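Pilin (Streptococcus pyogenes serotype M1, PDB 3GLD) forms the backbone of the pilus as covalently linked, stacked subunits, serving adhesion to host cells, bacterial aggregation and biofilm formation. Local coordinates at residues T22-D26 / K67-T71; S30-I34 / Y70-K75; G173-F179 / S250-T254; V197-T203 / E228-N234. The protein carries 2 engineered substitutions. One frame throughout, in Å; residues are numbered along the deposited sequence.

Interaction 1: T22-D26 / K67-T71; sequences TKNLD and KVTYT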
loop_
_atom_site.group_PDB
_atom_site.type_symbol
_atom_site.label_atom_id
_atom_site.label_comp_id
_atom_site.label_asym_id
_atom_site.label_seq_id
_atom_site.Cartn_x
_atom_site.Cartn_y
_atom_site.Cartn_z
ATOM N N THR A 22 -12.407 -10.770 1.952
ATOM C CA THR A 22 -12.334 -9.504 1.220
ATOM C C THR A 22 -11.142 -8.712 1.734
ATOM O O THR A 22 -10.955 -8.553 2.944
ATOM C CB THR A 22 -13.617 -8.654 1.362
ATOM O OG1 THR A 22 -14.725 -9.361 0.797
ATOM C CG2 THR A 22 -13.477 -7.331 0.630
ATOM N N LYS A 23 -10.321 -8.242 0.803
ATOM C CA LYS A 23 -9.156 -7.432 1.158
ATOM C C LYS A 23 -9.313 -6.040 0.568
ATOM O O LYS A 23 -9.617 -5.888 -0.616
ATOM C CB LYS A 23 -7.865 -8.116 0.674
ATOM C CG LYS A 23 -6.562 -7.338 0.919
ATOM C CD LYS A 23 -6.389 -6.934 2.385
ATOM C CE LYS A 23 -5.013 -6.412 2.661
ATOM N NZ LYS A 23 -4.670 -5.201 1.847
ATOM N N ASN A 24 -9.137 -5.034 1.414
ATOM C CA ASN A 24 -9.134 -3.651 0.992
ATOM C C ASN A 24 -7.773 -3.026 1.313
ATOM O O ASN A 24 -7.104 -3.424 2.266
ATOM C CB ASN A 24 -10.253 -2.868 1.690
ATOM C CG ASN A 24 -11.644 -3.160 1.114
ATOM O OD1 ASN A 24 -12.558 -3.560 1.840
ATOM N ND2 ASN A 24 -11.813 -2.935 -0.182
ATOM N N LEU A 25 -7.348 -2.067 0.499
ATOM C CA LEU A 25 -6.123 -1.334 0.794
ATOM C C LEU A 25 -6.469 0.141 0.946
ATOM O O LEU A 25 -6.809 0.818 -0.021
ATOM C CB LEU A 25 -5.079 -1.571 -0.295
ATOM C CG LEU A 25 -3.657 -1.035 -0.140
ATOM C CD1 LEU A 25 -2.896 -1.763 0.959
ATOM C CD2 LEU A 25 -2.925 -1.183 -1.476
ATOM N N ASP A 26 -6.395 0.618 2.176
ATOM C CA ASP A 26 -6.638 2.017 2.479
ATOM C C ASP A 26 -5.385 2.815 2.100
ATOM O O ASP A 26 -4.282 2.390 2.412
ATOM C CB ASP A 26 -6.922 2.180 3.975
ATOM C CG ASP A 26 -8.183 2.968 4.241
ATOM O OD1 ASP A 26 -9.259 2.580 3.731
ATOM O OD2 ASP A 26 -8.102 3.985 4.964
ATOM N N LYS A 67 -4.626 -16.198 -1.151
ATOM C CA LYS A 67 -4.039 -14.881 -1.372
ATOM C C LYS A 67 -4.811 -14.008 -2.325
ATOM O O LYS A 67 -5.659 -14.497 -3.090
ATOM C CB LYS A 67 -2.577 -14.989 -1.789
ATOM C CG LYS A 67 -2.313 -15.800 -2.991
ATOM C CD LYS A 67 -0.848 -15.727 -3.329
ATOM C CE LYS A 67 -0.680 -15.640 -4.834
ATOM N NZ LYS A 67 0.711 -15.984 -5.183
ATOM N N VAL A 68 -4.554 -12.705 -2.211
ATOM C CA VAL A 68 -4.964 -11.719 -3.198
ATOM C C VAL A 68 -3.673 -11.124 -3.775
ATOM O O VAL A 68 -2.588 -11.292 -3.193
ATOM C CB VAL A 68 -5.832 -10.610 -2.579
ATOM C CG1 VAL A 68 -7.178 -11.169 -2.092
ATOM C CG2 VAL A 68 -5.079 -9.897 -1.435
ATOM N N THR A 69 -3.789 -10.459 -4.916
ATOM C CA THR A 69 -2.642 -9.905 -5.626
ATOM C C THR A 69 -2.978 -8.496 -6.080
ATOM O O THR A 69 -4.068 -8.248 -6.610
ATOM C CB THR A 69 -2.247 -10.762 -6.850
ATOM O OG1 THR A 69 -1.645 -11.976 -6.403
ATOM C CG2 THR A 69 -1.224 -10.040 -7.734
ATOM N N TYR A 70 -2.044 -7.580 -5.832
ATOM C CA TYR A 70 -2.136 -6.206 -6.309
ATOM C C TYR A 70 -1.050 -5.975 -7.365
ATOM O O TYR A 70 0.001 -6.623 -7.334
ATOM C CB TYR A 70 -1.978 -5.231 -5.130
ATOM C CG TYR A 70 -3.213 -5.131 -4.262
ATOM C CD1 TYR A 70 -4.180 -4.168 -4.511
ATOM C CD2 TYR A 70 -3.426 -6.024 -3.210
ATOM C CE1 TYR A 70 -5.308 -4.070 -3.739
ATOM C CE2 TYR A 70 -4.576 -5.939 -2.417
ATOM C CZ TYR A 70 -5.508 -4.954 -2.699
ATOM O OH TYR A 70 -6.648 -4.834 -1.946
ATOM N N THR A 71 -1.316 -5.079 -8.313
ATOM C CA THR A 71 -0.287 -4.634 -9.282
ATOM C C THR A 71 -0.357 -3.137 -9.484
ATOM O O THR A 71 -1.328 -2.494 -9.088
ATOM C CB THR A 71 -0.434 -5.254 -10.710
ATOM O OG1 THR A 71 -1.795 -5.139 -11.144
ATOM C CG2 THR A 71 0.044 -6.687 -10.775
#
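Val68 and Tyr70 reach across from one sheet to meet Lys23 and Leu25 of the facing sheet, a piece of the β-sandwich core of the Spy0128-like domain. Strands 22-26 and 67-70 pass 8.6 Å apart with their directions 31° from parallel. With CG anti to the backbone N (chi1 177°), Lys23 starts out toward the opposing sheet and lays that CG 3.8 Å from Val68 CG2, the two side chains meeting at about a right angle. The same CG sits at the edge of the Tyr70 ring, 4.1 Å from CE2. Leu25 works on the ring differently: its CB is 4.2 Å from Tyr70 CZ, while its CD2 branch lies over one ring face. Tyr70 OH bonds to Asn79 O; its 3.4 Å approach to Lys23 O is not a hydrogen bond. Lys23 and Asn155 are the pair cross-linked in the natural protein; here the position of the autocatalytic residue carries an engineered alanine, Ala104, its side chain about 6 Å from that of Lys23. Bends at chi2 and chi4 turn the lysine chain back, and NZ donates to Asn24 O at 3.0 Å from above the carbonyl plane.

Interaction 2: S30-I34 / Y70-K75; sequences SNALI and YTNSDK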
loop_
_atom_site.group_PDB
_atom_site.type_symbol
_atom_site.label_atom_id
_atom_site.label_comp_id
_atom_site.label_asym_id
_atom_site.label_seq_id
_atom_site.Cartn_x
_atom_site.Cartn_y
_atom_site.Cartn_z
ATOM N N SER A 30 -4.505 9.520 -1.568
ATOM C CA SER A 30 -5.417 8.939 -2.570
ATOM C C SER A 30 -4.775 8.735 -3.944
ATOM O O SER A 30 -5.219 7.892 -4.739
ATOM C CB SER A 30 -6.686 9.785 -2.699
ATOM O OG SER A 30 -6.342 11.133 -2.967
ATOM N N ASN A 31 -3.714 9.482 -4.218
ATOM C CA ASN A 31 -2.999 9.368 -5.485
ATOM C C ASN A 31 -1.859 8.355 -5.428
ATOM O O ASN A 31 -1.043 8.287 -6.337
ATOM C CB ASN A 31 -2.443 10.734 -5.894
ATOM C CG ASN A 31 -3.532 11.731 -6.243
ATOM O OD1 ASN A 31 -4.428 11.439 -7.037
ATOM N ND2 ASN A 31 -3.450 12.928 -5.659
ATOM N N ALA A 32 -1.795 7.559 -4.361
ATOM C CA ALA A 32 -0.677 6.616 -4.197
ATOM C C ALA A 32 -0.573 5.643 -5.351
ATOM O O ALA A 32 -1.594 5.198 -5.883
ATOM C CB ALA A 32 -0.806 5.846 -2.881
ATOM N N LEU A 33 0.662 5.321 -5.735
ATOM C CA LEU A 33 0.957 4.159 -6.566
ATOM C C LEU A 33 0.715 2.860 -5.781
ATOM O O LEU A 33 0.942 2.822 -4.559
ATOM C CB LEU A 33 2.403 4.207 -7.076
ATOM C CG LEU A 33 2.754 5.205 -8.204
ATOM C CD1 LEU A 33 2.740 6.648 -7.705
ATOM C CD2 LEU A 33 4.114 4.858 -8.775
ATOM N N ILE A 34 0.225 1.826 -6.474
ATOM C CA ILE A 34 -0.144 0.553 -5.827
ATOM C C ILE A 34 0.987 -0.435 -6.103
ATOM O O ILE A 34 1.301 -0.709 -7.255
ATOM C CB ILE A 34 -1.523 -0.011 -6.364
ATOM C CG1 ILE A 34 -2.662 1.011 -6.182
ATOM C CG2 ILE A 34 -1.875 -1.366 -5.743
ATOM C CD1 ILE A 34 -2.888 1.500 -4.732
ATOM N N TYR A 70 -2.044 -7.580 -5.832
ATOM C CA TYR A 70 -2.136 -6.206 -6.309
ATOM C C TYR A 70 -1.050 -5.975 -7.365
ATOM O O TYR A 70 0.001 -6.623 -7.334
ATOM C CB TYR A 70 -1.978 -5.231 -5.130
ATOM C CG TYR A 70 -3.213 -5.131 -4.262
ATOM C CD1 TYR A 70 -4.180 -4.168 -4.511
ATOM C CD2 TYR A 70 -3.426 -6.024 -3.210
ATOM C CE1 TYR A 70 -5.308 -4.070 -3.739
ATOM C CE2 TYR A 70 -4.576 -5.939 -2.417
ATOM C CZ TYR A 70 -5.508 -4.954 -2.699
ATOM O OH TYR A 70 -6.648 -4.834 -1.946
ATOM N N THR A 71 -1.316 -5.079 -8.313
ATOM C CA THR A 71 -0.287 -4.634 -9.282
ATOM C C THR A 71 -0.357 -3.137 -9.484
ATOM O O THR A 71 -1.328 -2.494 -9.088
ATOM C CB THR A 71 -0.434 -5.254 -10.710
ATOM O OG1 THR A 71 -1.795 -5.139 -11.144
ATOM C CG2 THR A 71 0.044 -6.687 -10.775
ATOM N N ASN A 72 0.661 -2.580 -10.139
ATOM C CA ASN A 72 0.676 -1.135 -10.438
ATOM C C ASN A 72 -0.604 -0.695 -11.158
ATOM O O ASN A 72 -1.127 0.392 -10.899
ATOM C CB ASN A 72 1.926 -0.746 -11.255
ATOM C CG ASN A 72 3.247 -1.000 -10.504
ATOM O OD1 ASN A 72 4.278 -1.201 -11.135
ATOM N ND2 ASN A 72 3.214 -0.995 -9.162
ATOM N N SER A 73 -1.119 -1.557 -12.044
ATOM C CA SER A 73 -2.294 -1.227 -12.869
ATOM C C SER A 73 -3.611 -1.113 -12.090
ATOM O O SER A 73 -4.611 -0.614 -12.614
ATOM C CB SER A 73 -2.423 -2.199 -14.067
ATOM O OG SER A 73 -2.711 -3.520 -13.616
ATOM N N ASP A 74 -3.617 -1.553 -10.834
ATOM C CA ASP A 74 -4.779 -1.351 -9.962
ATOM C C ASP A 74 -5.007 0.101 -9.580
ATOM O O ASP A 74 -6.126 0.475 -9.201
ATOM C CB ASP A 74 -4.653 -2.165 -8.673
ATOM C CG ASP A 74 -4.758 -3.645 -8.909
ATOM O OD1 ASP A 74 -5.609 -4.074 -9.730
ATOM O OD2 ASP A 74 -3.973 -4.375 -8.274
ATOM N N LYS A 75 -3.956 0.922 -9.648
ATOM C CA LYS A 75 -4.113 2.341 -9.349
ATOM C C LYS A 75 -5.332 2.934 -10.054
ATOM O O LYS A 75 -5.544 2.696 -11.244
ATOM C CB LYS A 75 -2.847 3.141 -9.700
ATOM C CG LYS A 75 -2.925 4.584 -9.237
ATOM C CD LYS A 75 -1.814 5.441 -9.817
ATOM C CE LYS A 75 -1.824 6.806 -9.147
ATOM N NZ LYS A 75 -1.118 7.824 -9.970
HETATM O O HOH W 1 0.340 2.149 -9.369
#
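Asn31 and Ala32 offer backbone carbonyls to the far methylenes of Lys75, next to its ammonium, and the lysine is stretched out along them: Lys75 CE lies 3.3 Å from Asn31 O and 3.6 Å from Ala32 O. These are carbon-oxygen contacts on the outer side of the loop pair, and the Asn31 oxygen has a hydrogen-bond donor in Asn234 ND2. Leu33 turns most of its side chain to Val197, Asn234 and Pro236, and only brushes the lysine. Through these contacts of Leu33, and those of Asn72 with Tyr190 and Lys192, the meeting of a loop with a short 3-10 turn (residues 72-74) lies at the junction of the two pilin domains. At Ile34 the packing closes. Its backbone N donates to a water 2.9 Å away, which in turn donates to Asn72 O at 2.8 Å. The CG1 and CG2 branches are spread over the turn: with chi1 at -57°, CG2 stands anti to the backbone N and touches Tyr70 CD1 at 3.8 Å, while CG1 approaches Lys75 N at 3.7 Å. The turn itself is braced by Asp74, whose OD2 accepts from Thr71 N and whose OD1 forms a salt bridge with Lys81. Ile34 O receives Asn72 ND2 at 2.7 Å (N-H...O angle 155°), and the oxygen lies in the plane of that amide. Asn72 CA adds a C-H...O contact of 3.3 Å to Ile34 O; ND2 also bonds Tyr190 O, and OD1 accepts from Lys192 N.

Interaction 3: G173-F179 / S250-T254; sequences GDRSKDF and SEKYT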
loop_
_atom_site.group_PDB
_atom_site.type_symbol
_atom_site.label_atom_id
_atom_site.label_comp_id
_atom_site.label_asym_id
_atom_site.label_seq_id
_atom_site.Cartn_x
_atom_site.Cartn_y
_atom_site.Cartn_z
ATOM N N GLY A 173 25.323 36.520 -5.304
ATOM C CA GLY A 173 24.360 35.504 -5.783
ATOM C C GLY A 173 23.191 36.103 -6.545
ATOM O O GLY A 173 22.583 37.092 -6.090
ATOM N N ASP A 174 22.901 35.519 -7.709
ATOM C CA ASP A 174 21.791 35.951 -8.564
ATOM C C ASP A 174 20.501 35.244 -8.154
ATOM O O ASP A 174 20.334 34.050 -8.445
ATOM C CB ASP A 174 22.117 35.669 -10.044
ATOM C CG ASP A 174 21.066 36.203 -11.018
ATOM O OD1 ASP A 174 20.019 36.767 -10.622
ATOM O OD2 ASP A 174 21.297 36.044 -12.227
ATOM N N ARG A 175 19.609 35.985 -7.492
ATOM C CA ARG A 175 18.295 35.480 -7.069
ATOM C C ARG A 175 17.286 35.249 -8.218
ATOM O O ARG A 175 16.205 34.682 -7.995
ATOM C CB ARG A 175 17.683 36.380 -5.980
ATOM C CG ARG A 175 18.116 36.043 -4.534
ATOM C CD ARG A 175 19.617 36.260 -4.269
ATOM N NE ARG A 175 19.931 36.170 -2.835
ATOM C CZ ARG A 175 21.133 36.388 -2.313
ATOM N NH1 ARG A 175 22.155 36.730 -3.092
ATOM N NH2 ARG A 175 21.313 36.296 -0.999
ATOM N N SER A 176 17.643 35.645 -9.438
ATOM C CA SER A 176 16.774 35.418 -10.595
ATOM C C SER A 176 17.284 34.324 -11.562
ATOM O O SER A 176 16.608 33.966 -12.535
ATOM C CB SER A 176 16.472 36.739 -11.315
ATOM O OG SER A 176 17.656 37.283 -11.892
ATOM N N LYS A 177 18.447 33.756 -11.252
ATOM C CA LYS A 177 19.019 32.708 -12.067
ATOM C C LYS A 177 18.307 31.346 -11.903
ATOM O O LYS A 177 17.971 30.932 -10.781
ATOM C CB LYS A 177 20.513 32.572 -11.761
ATOM C CG LYS A 177 21.229 31.457 -12.532
ATOM C CD LYS A 177 22.643 31.304 -12.007
ATOM C CE LYS A 177 23.383 30.221 -12.749
ATOM N NZ LYS A 177 23.598 30.556 -14.207
ATOM N N ASP A 178 18.058 30.691 -13.037
ATOM C CA ASP A 178 17.584 29.312 -13.048
ATOM C C ASP A 178 18.715 28.297 -12.952
ATOM O O ASP A 178 19.613 28.275 -13.786
ATOM C CB ASP A 178 16.667 29.048 -14.235
ATOM C CG ASP A 178 15.216 29.283 -13.879
ATOM O OD1 ASP A 178 14.638 28.485 -13.101
ATOM O OD2 ASP A 178 14.657 30.291 -14.326
ATOM N N PHE A 179 18.689 27.477 -11.898
ATOM C CA PHE A 179 19.666 26.412 -11.761
ATOM C C PHE A 179 19.027 25.135 -12.292
ATOM O O PHE A 179 17.866 24.868 -11.983
ATOM C CB PHE A 179 20.075 26.257 -10.302
ATOM C CG PHE A 179 20.805 27.454 -9.741
ATOM C CD1 PHE A 179 22.178 27.410 -9.574
ATOM C CD2 PHE A 179 20.108 28.606 -9.352
ATOM C CE1 PHE A 179 22.873 28.499 -9.058
ATOM C CE2 PHE A 179 20.798 29.702 -8.850
ATOM C CZ PHE A 179 22.181 29.653 -8.703
ATOM N N SER A 250 32.299 27.107 -12.661
ATOM C CA SER A 250 32.767 28.067 -13.675
ATOM C C SER A 250 32.003 29.396 -13.654
ATOM O O SER A 250 32.500 30.405 -14.147
ATOM C CB SER A 250 32.756 27.447 -15.078
ATOM O OG SER A 250 31.475 26.958 -15.441
ATOM N N GLU A 251 30.804 29.401 -13.067
ATOM C CA GLU A 251 30.052 30.643 -12.886
ATOM C C GLU A 251 30.260 31.278 -11.498
ATOM O O GLU A 251 29.573 32.244 -11.131
ATOM C CB GLU A 251 28.572 30.450 -13.249
ATOM C CG GLU A 251 28.348 30.312 -14.765
ATOM C CD GLU A 251 26.997 29.695 -15.114
ATOM O OE1 GLU A 251 25.966 30.354 -14.879
ATOM O OE2 GLU A 251 26.969 28.554 -15.648
ATOM N N LYS A 252 31.237 30.751 -10.752
ATOM C CA LYS A 252 31.652 31.301 -9.448
ATOM C C LYS A 252 30.631 31.036 -8.323
ATOM O O LYS A 252 30.547 31.791 -7.344
ATOM C CB LYS A 252 31.988 32.804 -9.531
ATOM C CG LYS A 252 32.889 33.231 -10.727
ATOM C CD LYS A 252 34.372 32.916 -10.493
ATOM C CE LYS A 252 35.238 33.200 -11.735
ATOM N NZ LYS A 252 35.033 32.188 -12.820
ATOM N N TYR A 253 29.857 29.965 -8.475
ATOM C CA TYR A 253 29.005 29.470 -7.387
ATOM C C TYR A 253 29.626 28.284 -6.681
ATOM O O TYR A 253 30.212 27.409 -7.318
ATOM C CB TYR A 253 27.625 29.070 -7.910
ATOM C CG TYR A 253 26.748 30.247 -8.218
ATOM C CD1 TYR A 253 25.935 30.807 -7.238
ATOM C CD2 TYR A 253 26.735 30.808 -9.484
ATOM C CE1 TYR A 253 25.128 31.910 -7.519
ATOM C CE2 TYR A 253 25.933 31.903 -9.770
ATOM C CZ TYR A 253 25.141 32.448 -8.783
ATOM O OH TYR A 253 24.343 33.528 -9.078
ATOM N N THR A 254 29.492 28.248 -5.359
ATOM C CA THR A 254 29.747 27.014 -4.627
ATOM C C THR A 254 28.399 26.376 -4.264
ATOM O O THR A 254 27.440 27.069 -3.897
ATOM C CB THR A 254 30.505 27.286 -3.341
ATOM O OG1 THR A 254 29.733 28.191 -2.557
ATOM C CG2 THR A 254 31.880 27.914 -3.632
#
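Tyr253 is gripped at its ring and at its hydroxyl by residues 173-179. On the packed side, the edge of Phe179 points into one face of the tyrosine, a T-shaped pair with centroids 5.3 Å apart and planes at 86°; Phe179 CZ comes to 3.9 Å from Tyr253 CE1. At the rim of the tyrosine, near its plane, Asp174 N donates to Tyr253 OH at 2.8 Å along a fairly straight bond (162°), which fixes where the hydroxyl end can lie. This aromatic pair borders the isopeptide site of the DUF7601 domain: both rings touch Asn290, Phe179 also packs on Lys166, the cross-link partner of Asn290, and its side chain is about 4 Å from that of Glu245, which autocatalyses the bond. The outer side is a lysine chain: Lys177 lies with CD over a face of Phe179 and runs past Tyr253, CD 4.0 Å from CE2. The bend at its last torsion leads NZ to Glu251 OE1, a salt bridge whose modelled length of 2.5 Å is doubtful. Further out, residues 174-177 form a type I turn. Asp174 OD1 accepts from Ser176 N, an Asx turn, and from Ser176 OG at 2.7 Å on its syn lone pair.

Interaction 4: V197-T203 / E228-N234; sequences VMIEKTT and ESIKVTN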
loop_
_atom_site.group_PDB
_atom_site.type_symbol
_atom_site.label_atom_id
_atom_site.label_comp_id
_atom_site.label_asym_id
_atom_site.label_seq_id
_atom_site.Cartn_x
_atom_site.Cartn_y
_atom_site.Cartn_z
ATOM N N VAL A 197 4.929 9.407 -11.252
ATOM C CA VAL A 197 4.702 10.099 -9.992
ATOM C C VAL A 197 4.431 11.579 -10.245
ATOM O O VAL A 197 4.930 12.164 -11.237
ATOM C CB VAL A 197 5.883 9.960 -8.980
ATOM C CG1 VAL A 197 6.182 8.487 -8.703
ATOM C CG2 VAL A 197 7.117 10.692 -9.458
ATOM N N MET A 198 3.647 12.174 -9.355
ATOM C CA MET A 198 3.198 13.532 -9.515
ATOM C C MET A 198 4.208 14.495 -8.899
ATOM O O MET A 198 4.685 14.280 -7.780
ATOM C CB MET A 198 1.856 13.735 -8.844
ATOM C CG MET A 198 0.766 12.829 -9.394
ATOM S SD MET A 198 -0.687 12.811 -8.334
ATOM C CE MET A 198 -1.471 14.377 -8.700
ATOM N N ILE A 199 4.495 15.564 -9.635
ATOM C CA ILE A 199 5.424 16.600 -9.196
ATOM C C ILE A 199 4.753 17.971 -9.266
ATOM O O ILE A 199 4.122 18.301 -10.283
ATOM C CB ILE A 199 6.714 16.552 -10.036
ATOM C CG1 ILE A 199 7.461 15.253 -9.712
ATOM C CG2 ILE A 199 7.625 17.796 -9.748
ATOM C CD1 ILE A 199 8.734 15.047 -10.459
ATOM N N GLU A 200 4.876 18.748 -8.189
ATOM C CA GLU A 200 4.365 20.117 -8.125
ATOM C C GLU A 200 5.537 21.072 -7.990
ATOM O O GLU A 200 6.352 20.880 -7.107
ATOM C CB GLU A 200 3.450 20.336 -6.908
ATOM C CG GLU A 200 2.083 19.683 -6.986
ATOM C CD GLU A 200 1.197 20.009 -5.767
ATOM O OE1 GLU A 200 1.661 20.725 -4.841
ATOM O OE2 GLU A 200 0.039 19.536 -5.736
ATOM N N LYS A 201 5.617 22.081 -8.866
ATOM C CA LYS A 201 6.643 23.113 -8.787
ATOM C C LYS A 201 6.026 24.403 -8.284
ATOM O O LYS A 201 5.017 24.865 -8.832
ATOM C CB LYS A 201 7.329 23.347 -10.154
ATOM C CG LYS A 201 8.372 24.478 -10.111
ATOM C CD LYS A 201 9.228 24.550 -11.384
ATOM C CE LYS A 201 9.950 25.889 -11.430
ATOM N NZ LYS A 201 10.953 25.995 -12.520
ATOM N N THR A 202 6.635 24.978 -7.242
ATOM C CA THR A 202 6.175 26.231 -6.636
ATOM C C THR A 202 7.175 27.358 -6.909
ATOM O O THR A 202 8.376 27.183 -6.726
ATOM C CB THR A 202 5.957 26.052 -5.116
ATOM O OG1 THR A 202 5.024 24.984 -4.914
ATOM C CG2 THR A 202 5.416 27.323 -4.454
ATOM N N THR A 203 6.654 28.488 -7.382
ATOM C CA THR A 203 7.437 29.682 -7.660
ATOM C C THR A 203 6.929 30.793 -6.764
ATOM O O THR A 203 5.794 30.760 -6.282
ATOM C CB THR A 203 7.320 30.122 -9.144
ATOM O OG1 THR A 203 5.948 30.410 -9.459
ATOM C CG2 THR A 203 7.829 29.032 -10.077
ATOM N N GLU A 228 12.438 28.793 -4.776
ATOM C CA GLU A 228 11.465 27.934 -5.469
ATOM C C GLU A 228 11.655 26.483 -5.040
ATOM O O GLU A 228 12.703 26.129 -4.476
ATOM C CB GLU A 228 11.615 28.081 -6.996
ATOM C CG GLU A 228 11.300 29.490 -7.478
ATOM C CD GLU A 228 11.346 29.657 -9.000
ATOM O OE1 GLU A 228 11.969 28.834 -9.712
ATOM O OE2 GLU A 228 10.727 30.622 -9.474
ATOM N N SER A 229 10.654 25.635 -5.307
ATOM C CA SER A 229 10.823 24.235 -4.998
ATOM C C SER A 229 9.980 23.348 -5.924
ATOM O O SER A 229 8.999 23.806 -6.527
ATOM C CB SER A 229 10.442 23.972 -3.523
ATOM O OG SER A 229 9.044 24.234 -3.304
ATOM N N ILE A 230 10.387 22.085 -6.028
ATOM C CA ILE A 230 9.500 21.038 -6.517
ATOM C C ILE A 230 9.196 20.080 -5.353
ATOM O O ILE A 230 9.951 20.034 -4.372
ATOM C CB ILE A 230 10.067 20.243 -7.714
ATOM C CG1 ILE A 230 11.341 19.469 -7.347
ATOM C CG2 ILE A 230 10.268 21.162 -8.940
ATOM C CD1 ILE A 230 11.563 18.254 -8.235
ATOM N N LYS A 231 8.102 19.329 -5.489
ATOM C CA LYS A 231 7.691 18.351 -4.503
ATOM C C LYS A 231 7.062 17.169 -5.264
ATOM O O LYS A 231 6.061 17.337 -5.973
ATOM C CB LYS A 231 6.674 18.952 -3.530
ATOM C CG LYS A 231 6.398 18.044 -2.294
ATOM C CD LYS A 231 5.109 18.389 -1.583
ATOM C CE LYS A 231 5.136 19.764 -0.977
ATOM N NZ LYS A 231 4.032 19.942 0.024
ATOM N N VAL A 232 7.685 16.004 -5.130
ATOM C CA VAL A 232 7.106 14.753 -5.578
ATOM C C VAL A 232 6.043 14.425 -4.509
ATOM O O VAL A 232 6.378 14.137 -3.359
ATOM C CB VAL A 232 8.187 13.666 -5.670
ATOM C CG1 VAL A 232 7.597 12.329 -6.191
ATOM C CG2 VAL A 232 9.310 14.115 -6.568
ATOM N N THR A 233 4.773 14.558 -4.867
ATOM C CA THR A 233 3.704 14.496 -3.865
ATOM C C THR A 233 3.210 13.080 -3.524
ATOM O O THR A 233 2.529 12.899 -2.514
ATOM C CB THR A 233 2.477 15.339 -4.278
ATOM O OG1 THR A 233 1.902 14.798 -5.480
ATOM C CG2 THR A 233 2.883 16.761 -4.525
ATOM N N ASN A 234 3.543 12.100 -4.356
ATOM C CA ASN A 234 3.146 10.694 -4.099
ATOM C C ASN A 234 4.310 9.718 -4.278
ATOM O O ASN A 234 4.172 8.686 -4.912
ATOM C CB ASN A 234 1.928 10.295 -4.948
ATOM C CG ASN A 234 2.191 10.342 -6.449
ATOM O OD1 ASN A 234 3.166 10.931 -6.905
ATOM N ND2 ASN A 234 1.301 9.700 -7.231
HETATM O O HOH W 2 0.672 16.682 -7.024
#
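Ile199 to Thr202 pair with Val232 to Ser229 as neighbouring antiparallel strands of the DUF7601 domain, their axes 4.5 Å apart. Backbone bonds carry most of the polar contact: Glu200 with Lys231 and Thr202 with Ser229 are the hydrogen-bonded pairs, each joined by two N-H...O bonds, and Thr202 N to Ser229 O is the shortest at 2.7 Å. At the other end the chain turns a corner at Thr233 and Asn234, and the pattern is carried on by a side chain. Thr233 N still donates to Met198 O, but Met198 N is met by Asn234 OD1 at 2.8 Å and 167°. Asn234 has its CG between its own N and carbonyl carbon (chi1 63°), and the amide crosses the methionine side chain, whose SD is 3.9 Å from ND2.

Apolar contacts gather on the face shared by Ile199, Ile230 and Val232. Ile199 CG1 lies 3.8 Å from Val232 CG2, Ile199 CG2 4.0 Å from Ile230 CB, and Leu183 packs against Ile199 and Val232. On the opposite face Glu200 crosses Thr233, CD 3.9 Å from CG2; a water joins Glu200 OE2 to Thr233 OG1, and OE2 also accepts from Gln211 NE2.

Charges play a lesser part. Lys201 NZ and Glu228 OE1 stay 4.1 Å apart, beyond a salt bridge, and each has a partner outside the pair, Thr223 O for Lys201 NZ and Lys225 N for Glu228 OE1. The chemistry implies a strand pair set by its backbone and a largely apolar face, with Glu200, Lys201 and Glu228 bonded to neighbouring residues.

Interactions 1 and 2 share Tyr70 and Thr71, and Leu25 CD2 of the first comes to 4.2 Å from Ile34 CD1 of the second, so the sandwich core runs on into the loops at the domain end. Interaction 2 then meets interaction 4 across the domain junction: Asn31 O and Asn234 ND2 are 2.9 Å apart, and Asn31 CB lies 3.7 Å from Met198 SD. Interaction 3 lies further along the second domain, its nearest atoms about 4 Å from interaction 4 without touching it. The centres of interactions 1 and 3 are about 49 Å apart; interaction 1 contains Lys23 of the first isopeptide site, whose catalytic residue is replaced here, and interaction 3 borders the second, Lys166-Asn290.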